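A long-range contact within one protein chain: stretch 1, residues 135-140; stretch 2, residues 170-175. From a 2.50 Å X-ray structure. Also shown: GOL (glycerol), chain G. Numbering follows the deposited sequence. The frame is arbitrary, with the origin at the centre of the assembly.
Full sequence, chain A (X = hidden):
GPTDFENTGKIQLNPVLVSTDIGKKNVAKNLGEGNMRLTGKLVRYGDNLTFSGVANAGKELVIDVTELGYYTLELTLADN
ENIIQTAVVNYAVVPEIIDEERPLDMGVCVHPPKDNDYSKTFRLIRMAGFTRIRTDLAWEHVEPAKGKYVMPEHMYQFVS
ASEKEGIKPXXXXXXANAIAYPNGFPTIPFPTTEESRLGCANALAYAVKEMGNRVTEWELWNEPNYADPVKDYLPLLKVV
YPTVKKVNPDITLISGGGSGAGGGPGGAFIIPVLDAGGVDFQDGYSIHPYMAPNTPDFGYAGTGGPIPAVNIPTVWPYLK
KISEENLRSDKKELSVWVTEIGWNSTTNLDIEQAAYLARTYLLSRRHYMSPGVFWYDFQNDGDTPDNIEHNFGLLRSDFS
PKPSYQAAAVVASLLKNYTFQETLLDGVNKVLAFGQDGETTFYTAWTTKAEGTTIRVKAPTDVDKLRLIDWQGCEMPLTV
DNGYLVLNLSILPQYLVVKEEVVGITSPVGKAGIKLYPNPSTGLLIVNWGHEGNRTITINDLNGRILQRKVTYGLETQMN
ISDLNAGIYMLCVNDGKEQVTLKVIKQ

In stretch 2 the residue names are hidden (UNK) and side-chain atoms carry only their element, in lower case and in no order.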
# COMPACT_ATOMS: atom_id res chain seq x y z
N THR A 135 -7.26 -6.56 -5.66
CA THR A 135 -8.41 -7.21 -5.05
C THR A 135 -8.69 -8.58 -5.66
O THR A 135 -8.17 -8.92 -6.72
CB THR A 135 -9.67 -6.31 -5.11
OG1 THR A 135 -10.67 -6.84 -4.24
CG2 THR A 135 -10.21 -6.20 -6.54
N ASP A 136 -9.50 -9.36 -4.95
CA ASP A 136 -9.74 -10.76 -5.28
C ASP A 136 -10.82 -10.92 -6.34
O ASP A 136 -11.70 -10.08 -6.50
CB ASP A 136 -10.16 -11.53 -4.04
CG ASP A 136 -9.10 -11.54 -2.97
OD1 ASP A 136 -8.16 -12.36 -3.07
OD2 ASP A 136 -9.20 -10.72 -2.04
N LEU A 137 -10.72 -12.03 -7.06
CA LEU A 137 -11.79 -12.50 -7.92
C LEU A 137 -11.85 -14.02 -7.78
O LEU A 137 -10.88 -14.71 -8.09
CB LEU A 137 -11.54 -12.08 -9.37
CG LEU A 137 -12.64 -12.33 -10.41
CD1 LEU A 137 -12.72 -13.79 -10.82
CD2 LEU A 137 -13.99 -11.83 -9.92
N ALA A 138 -12.99 -14.52 -7.31
CA ALA A 138 -13.17 -15.95 -7.09
C ALA A 138 -13.56 -16.64 -8.40
O ALA A 138 -14.50 -16.21 -9.08
CB ALA A 138 -14.23 -16.19 -6.03
N TRP A 139 -12.83 -17.70 -8.74
CA TRP A 139 -13.18 -18.60 -9.85
C TRP A 139 -14.61 -19.12 -9.70
O TRP A 139 -15.39 -19.13 -10.66
CB TRP A 139 -12.16 -19.76 -9.89
CG TRP A 139 -12.35 -20.82 -10.95
CD1 TRP A 139 -13.12 -20.76 -12.07
CD2 TRP A 139 -11.69 -22.09 -10.99
NE1 TRP A 139 -13.00 -21.92 -12.79
CE2 TRP A 139 -12.13 -22.76 -12.15
CE3 TRP A 139 -10.78 -22.74 -10.14
CZ2 TRP A 139 -11.69 -24.04 -12.49
CZ3 TRP A 139 -10.34 -24.02 -10.48
CH2 TRP A 139 -10.80 -24.65 -11.65
N GLU A 140 -14.95 -19.53 -8.47
CA GLU A 140 -16.32 -19.89 -8.07
C GLU A 140 -17.39 -18.90 -8.55
O GLU A 140 -18.40 -19.30 -9.12
CB GLU A 140 -16.37 -20.03 -6.54
CG GLU A 140 -17.67 -20.59 -5.97
CD GLU A 140 -17.54 -20.95 -4.50
OE1 GLU A 140 -16.62 -21.72 -4.15
OE2 GLU A 140 -18.37 -20.47 -3.69
N UNK A 170 -5.12 -4.33 -10.25
CA UNK A 170 -4.51 -5.65 -10.39
C UNK A 170 -5.45 -6.65 -9.74
O UNK A 170 -5.93 -6.41 -8.64
c UNK A 170 -2.28 -6.94 -9.77
c UNK A 170 -3.14 -5.67 -9.70
c UNK A 170 -0.80 -6.59 -9.78
c UNK A 170 -2.57 -7.92 -8.64
N UNK A 171 -5.73 -7.77 -10.42
CA UNK A 171 -6.73 -8.74 -9.95
C UNK A 171 -6.10 -10.10 -9.69
O UNK A 171 -5.48 -10.68 -10.58
c UNK A 171 -7.89 -8.89 -10.98
c UNK A 171 -8.93 -9.90 -10.49
c UNK A 171 -9.30 -6.90 -10.13
c UNK A 171 -8.54 -7.53 -11.28
N UNK A 172 -6.27 -10.60 -8.46
CA UNK A 172 -5.80 -11.94 -8.10
C UNK A 172 -6.95 -12.95 -8.26
O UNK A 172 -7.96 -12.89 -7.56
c UNK A 172 -4.45 -13.35 -6.47
c UNK A 172 -6.06 -11.67 -5.54
c UNK A 172 -5.12 -11.99 -6.70
N UNK A 173 -6.77 -13.86 -9.22
CA UNK A 173 -7.79 -14.83 -9.61
C UNK A 173 -7.48 -16.19 -8.99
O UNK A 173 -6.37 -16.70 -9.14
c UNK A 173 -7.80 -14.98 -11.14
c UNK A 173 -10.71 -17.77 -12.62
c UNK A 173 -11.06 -16.45 -12.38
c UNK A 173 -10.11 -15.56 -11.90
c UNK A 173 -9.41 -18.19 -12.37
c UNK A 173 -8.47 -17.29 -11.90
c UNK A 173 -8.81 -15.96 -11.65
N UNK A 174 -8.46 -16.79 -8.31
CA UNK A 174 -8.28 -18.16 -7.82
C UNK A 174 -9.30 -18.65 -6.82
O UNK A 174 -10.47 -18.28 -6.87
N UNK A 175 -8.81 -19.48 -5.89
CA UNK A 175 -9.62 -20.34 -5.01
C UNK A 175 -10.44 -21.39 -5.77
O UNK A 175 -10.90 -21.15 -6.89
c UNK A 175 -10.48 -19.52 -4.04
c UNK A 175 -8.19 -16.74 -1.64
c UNK A 175 -10.00 -17.18 -3.16
c UNK A 175 -9.26 -16.28 -2.39
c UNK A 175 -7.85 -18.08 -1.66
c UNK A 175 -9.68 -18.54 -3.19
o UNK A 175 -7.46 -15.85 -0.88
c UNK A 175 -8.59 -18.97 -2.43
C1 GOL G . -6.27 -11.68 1.89
O1 GOL G . -5.09 -12.01 2.64
C2 GOL G . -6.11 -12.08 0.43
O2 GOL G . -7.28 -12.76 -0.04
C3 GOL G . -5.85 -10.85 -0.45
O3 GOL G . -7.03 -10.05 -0.61
O HOH W 1 -8.20 -14.56 -5.12

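Position 170 carries four side-chain carbons, forked at the second, so the branch lies one atom beyond CB. Its CA-to-CB bond points sideways, and the side chain makes no contact with stretch 1; the link is through backbone, where T135 N donates to the carbonyl O of 170 at 3.3 Å. An all-carbon fork at the second atom is leucine, L170.

Position 171 also has four carbons, but the fork is at the first and one arm is two carbons long; the carbons reach L137 CB and T135 CG2. That pattern is isoleucine, I171. Its CG2 lies 3.6 Å from L137 CB, and its CD1 3.8 Å from T135 CG2, placing it on the same sheet face as those two side chains. Both chi angles are in the m well.

At position 172 one carbon carries two others, with nothing further, and one carbon packs against D136 OD1: valine, V172. Its CG1 is 3.3 Å from D136 OD1, a close packing contact on the opposite sheet face. V172 bonds through both its own N and its own O: V172 N donates to T135 O (3.1 Å, 164°), and L137 N donates to V172 O (2.9 Å, 150°).

Position 173 shows one carbon followed by a six-carbon ring with no heteroatom, and the ring meets L137 CD1 and W139 CB; hence phenylalanine, F173. L137 CD1 meets the ring edge, 3.3 Å from F173 CD1, while W139 CB is 3.7 Å from F173 CZ. The five-membered ring of W139 is oblique to this ring, with centroids 5.5 Å apart and planes at 40°.

Position 174 has no side-chain atoms. Its phi/psi of 167/-145° would jam a CB against the preceding carbonyl oxygen, which by itself calls for glycine, G174. G174 N donates to L137 O at 3.2 Å, and W139 N to G174 O at 3.1 Å.

Position 175 has one carbon, then a six-carbon ring bearing one oxygen, and a ring carbon approaches D136 OD1: tyrosine, Y175. Its ring carbon CE2 is 4.1 Å from D136 OD1, and its backbone O is 3.5 Å from W139 CB.

The contact is a parallel strand pairing, with bridges from T135–I171 through A138–G174 and strand axes crossing at -34°. Five backbone hydrogen bonds hold the register, the last reaching W139 where stretch 1 turns helical. T135, L137, I171 and F173 share one buried face. Across the sheet, a water donates to both D136 OD1 and V172 O (3.0 Å each), and glycerol O3 donates to D136 OD2 at 2.7 Å. Glycerol O2 joins D136 OD1 and Y175 OH, each at 3.2 Å. Together the stretches bury 576 Å².

Stretch 2, residues 170-175: LIVFGY
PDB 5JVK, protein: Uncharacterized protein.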